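Local structure of cyanuric acid amidohydrolase (Azorhizobium caulinodans, 4NQ3) at residues P115-E120 and V128-Q133. The protein catalyses the hydrolytic opening of the s-triazine ring of cyanuric acid, giving carboxybiuret, which then loses carbon dioxide to form biuret. Numbering follows the deposited sequence.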
loop_
_atom_site.group_PDB
_atom_site.type_symbol
_atom_site.label_atom_id
_atom_site.label_comp_id
_atom_site.label_asym_id
_atom_site.label_seq_id
_atom_site.Cartn_x
_atom_site.Cartn_y
_atom_site.Cartn_z
ATOM N N PRO A 115 8.119 -33.924 -1.234
ATOM C CA PRO A 115 8.801 -33.680 0.028
ATOM C C PRO A 115 9.125 -32.209 0.119
ATOM O O PRO A 115 9.019 -31.489 -0.891
ATOM C CB PRO A 115 10.080 -34.504 -0.091
ATOM C CG PRO A 115 9.837 -35.430 -1.234
ATOM C CD PRO A 115 8.954 -34.690 -2.167
ATOM N N ASP A 116 9.603 -31.792 1.280
ATOM C CA ASP A 116 10.033 -30.431 1.455
ATOM C C ASP A 116 11.088 -30.089 0.409
ATOM O O ASP A 116 11.819 -30.961 -0.078
ATOM C CB ASP A 116 10.553 -30.246 2.868
ATOM C CG ASP A 116 9.428 -30.018 3.869
ATOM O OD1 ASP A 116 8.239 -30.201 3.475
ATOM O OD2 ASP A 116 9.738 -29.675 5.046
ATOM N N LEU A 117 11.113 -28.822 0.021
ATOM C CA LEU A 117 12.053 -28.318 -0.971
ATOM C C LEU A 117 13.189 -27.574 -0.296
ATOM O O LEU A 117 12.945 -26.525 0.318
ATOM C CB LEU A 117 11.341 -27.373 -1.939
ATOM C CG LEU A 117 12.232 -26.636 -2.932
ATOM C CD1 LEU A 117 12.772 -27.594 -3.970
ATOM C CD2 LEU A 117 11.494 -25.463 -3.569
ATOM N N PRO A 118 14.426 -28.094 -0.424
ATOM C CA PRO A 118 15.643 -27.427 0.078
ATOM C C PRO A 118 15.703 -25.987 -0.415
ATOM O O PRO A 118 15.465 -25.759 -1.597
ATOM C CB PRO A 118 16.780 -28.248 -0.516
ATOM C CG PRO A 118 16.164 -29.576 -0.856
ATOM C CD PRO A 118 14.734 -29.299 -1.209
ATOM N N PHE A 119 15.971 -25.034 0.471
ATOM C CA PHE A 119 15.918 -23.620 0.100
ATOM C C PHE A 119 16.864 -23.290 -1.049
ATOM O O PHE A 119 16.657 -22.323 -1.787
ATOM C CB PHE A 119 16.247 -22.745 1.307
ATOM C CG PHE A 119 15.175 -22.726 2.353
ATOM C CD1 PHE A 119 13.854 -22.935 2.010
ATOM C CD2 PHE A 119 15.499 -22.547 3.693
ATOM C CE1 PHE A 119 12.862 -22.920 2.982
ATOM C CE2 PHE A 119 14.516 -22.545 4.678
ATOM C CZ PHE A 119 13.203 -22.736 4.325
ATOM N N GLU A 120 17.903 -24.094 -1.210
ATOM C CA GLU A 120 18.892 -23.819 -2.246
ATOM C C GLU A 120 18.516 -24.489 -3.560
ATOM O O GLU A 120 19.246 -24.378 -4.551
ATOM C CB GLU A 120 20.277 -24.255 -1.789
ATOM C CG GLU A 120 20.380 -25.719 -1.440
ATOM C CD GLU A 120 19.942 -26.022 -0.013
ATOM O OE1 GLU A 120 20.454 -27.005 0.570
ATOM O OE2 GLU A 120 19.104 -25.258 0.533
ATOM N N VAL A 128 12.689 -27.789 -10.366
ATOM C CA VAL A 128 12.128 -28.209 -11.640
ATOM C C VAL A 128 11.918 -29.707 -11.689
ATOM O O VAL A 128 10.839 -30.177 -12.074
ATOM C CB VAL A 128 13.014 -27.835 -12.819
ATOM C CG1 VAL A 128 12.396 -28.397 -14.080
ATOM C CG2 VAL A 128 13.190 -26.315 -12.917
ATOM N N ARG A 129 12.940 -30.463 -11.284
ATOM C CA ARG A 129 12.854 -31.915 -11.357
ATOM C C ARG A 129 11.857 -32.436 -10.351
ATOM O O ARG A 129 11.140 -33.400 -10.620
ATOM C CB ARG A 129 14.214 -32.559 -11.137
ATOM C CG ARG A 129 15.226 -32.278 -12.246
ATOM C CD ARG A 129 16.485 -33.054 -11.953
ATOM N NE ARG A 129 17.692 -32.358 -12.382
ATOM C CZ ARG A 129 18.082 -32.215 -13.648
ATOM N NH1 ARG A 129 17.362 -32.731 -14.650
ATOM N NH2 ARG A 129 19.202 -31.549 -13.908
HETATM N N MSE A 130 11.796 -31.785 -9.194
HETATM C CA MSE A 130 10.915 -32.250 -8.125
HETATM C C MSE A 130 9.462 -32.163 -8.582
HETATM O O MSE A 130 8.702 -33.119 -8.457
HETATM C CB MSE A 130 11.135 -31.439 -6.839
HETATM C CG MSE A 130 10.323 -31.952 -5.688
HETATM SE SE MSE A 130 10.711 -31.099 -3.992
HETATM C CE MSE A 130 12.606 -31.504 -3.902
ATOM N N VAL A 131 9.098 -31.021 -9.148
ATOM C CA VAL A 131 7.739 -30.789 -9.588
ATOM C C VAL A 131 7.418 -31.683 -10.781
ATOM O O VAL A 131 6.348 -32.302 -10.833
ATOM C CB VAL A 131 7.541 -29.300 -9.948
ATOM C CG1 VAL A 131 6.241 -29.078 -10.663
ATOM C CG2 VAL A 131 7.614 -28.438 -8.685
ATOM N N ALA A 132 8.374 -31.811 -11.701
ATOM C CA ALA A 132 8.186 -32.652 -12.878
ATOM C C ALA A 132 7.807 -34.071 -12.491
ATOM O O ALA A 132 6.881 -34.655 -13.066
ATOM C CB ALA A 132 9.428 -32.661 -13.711
ATOM N N GLN A 133 8.528 -34.623 -11.516
ATOM C CA GLN A 133 8.266 -35.969 -11.022
ATOM C C GLN A 133 6.862 -36.030 -10.440
ATOM O O GLN A 133 6.113 -36.967 -10.726
ATOM C CB GLN A 133 9.316 -36.398 -9.990
ATOM C CG GLN A 133 10.538 -37.120 -10.608
ATOM C CD GLN A 133 11.826 -37.035 -9.746
ATOM O OE1 GLN A 133 11.812 -36.555 -8.600
ATOM N NE2 GLN A 133 12.951 -37.472 -10.326
#
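Leu117 and Met130 bring the two backbones nearest, with their CA atoms 8.2 Å apart, and no hydrogen bond joins the loop 115-120, extended over Pro115 to Pro118, to the helix segment 128-133. The contact lies within a strand-loop-helix connection of what is predicted to be the second of three repeating units in this cyclic amide hydrolase. The loop leaves strand 106-113 and leads into helix 125-141, whose side it meets. One side chain, selenomethionine Met130, carries the whole contact from the helix. Its CG is anti to the backbone N (chi1 -176°) and chi2 is also extended, which sends the chain out to the loop. A bend at chi3 (-58°) turns CE toward Leu117 and Pro118. CE of Met130 lies 3.9 Å from CD1 of Leu117, and the two side chains cross at a slant. CD of the Pro118 ring lies 4.1 Å from CE of Met130. Leu117 is buried, touches Pro158 and shares backbone hydrogen bonding with Leu232. Pro115 and Pro118 are exposed. This surface contact does not touch the substrate pocket: the Leu117 side chain is about 13 Å from bound barbituric acid. At the first residue of the segment, the carbonyl O of Pro115 lies 3.6 Å from SE of Met130.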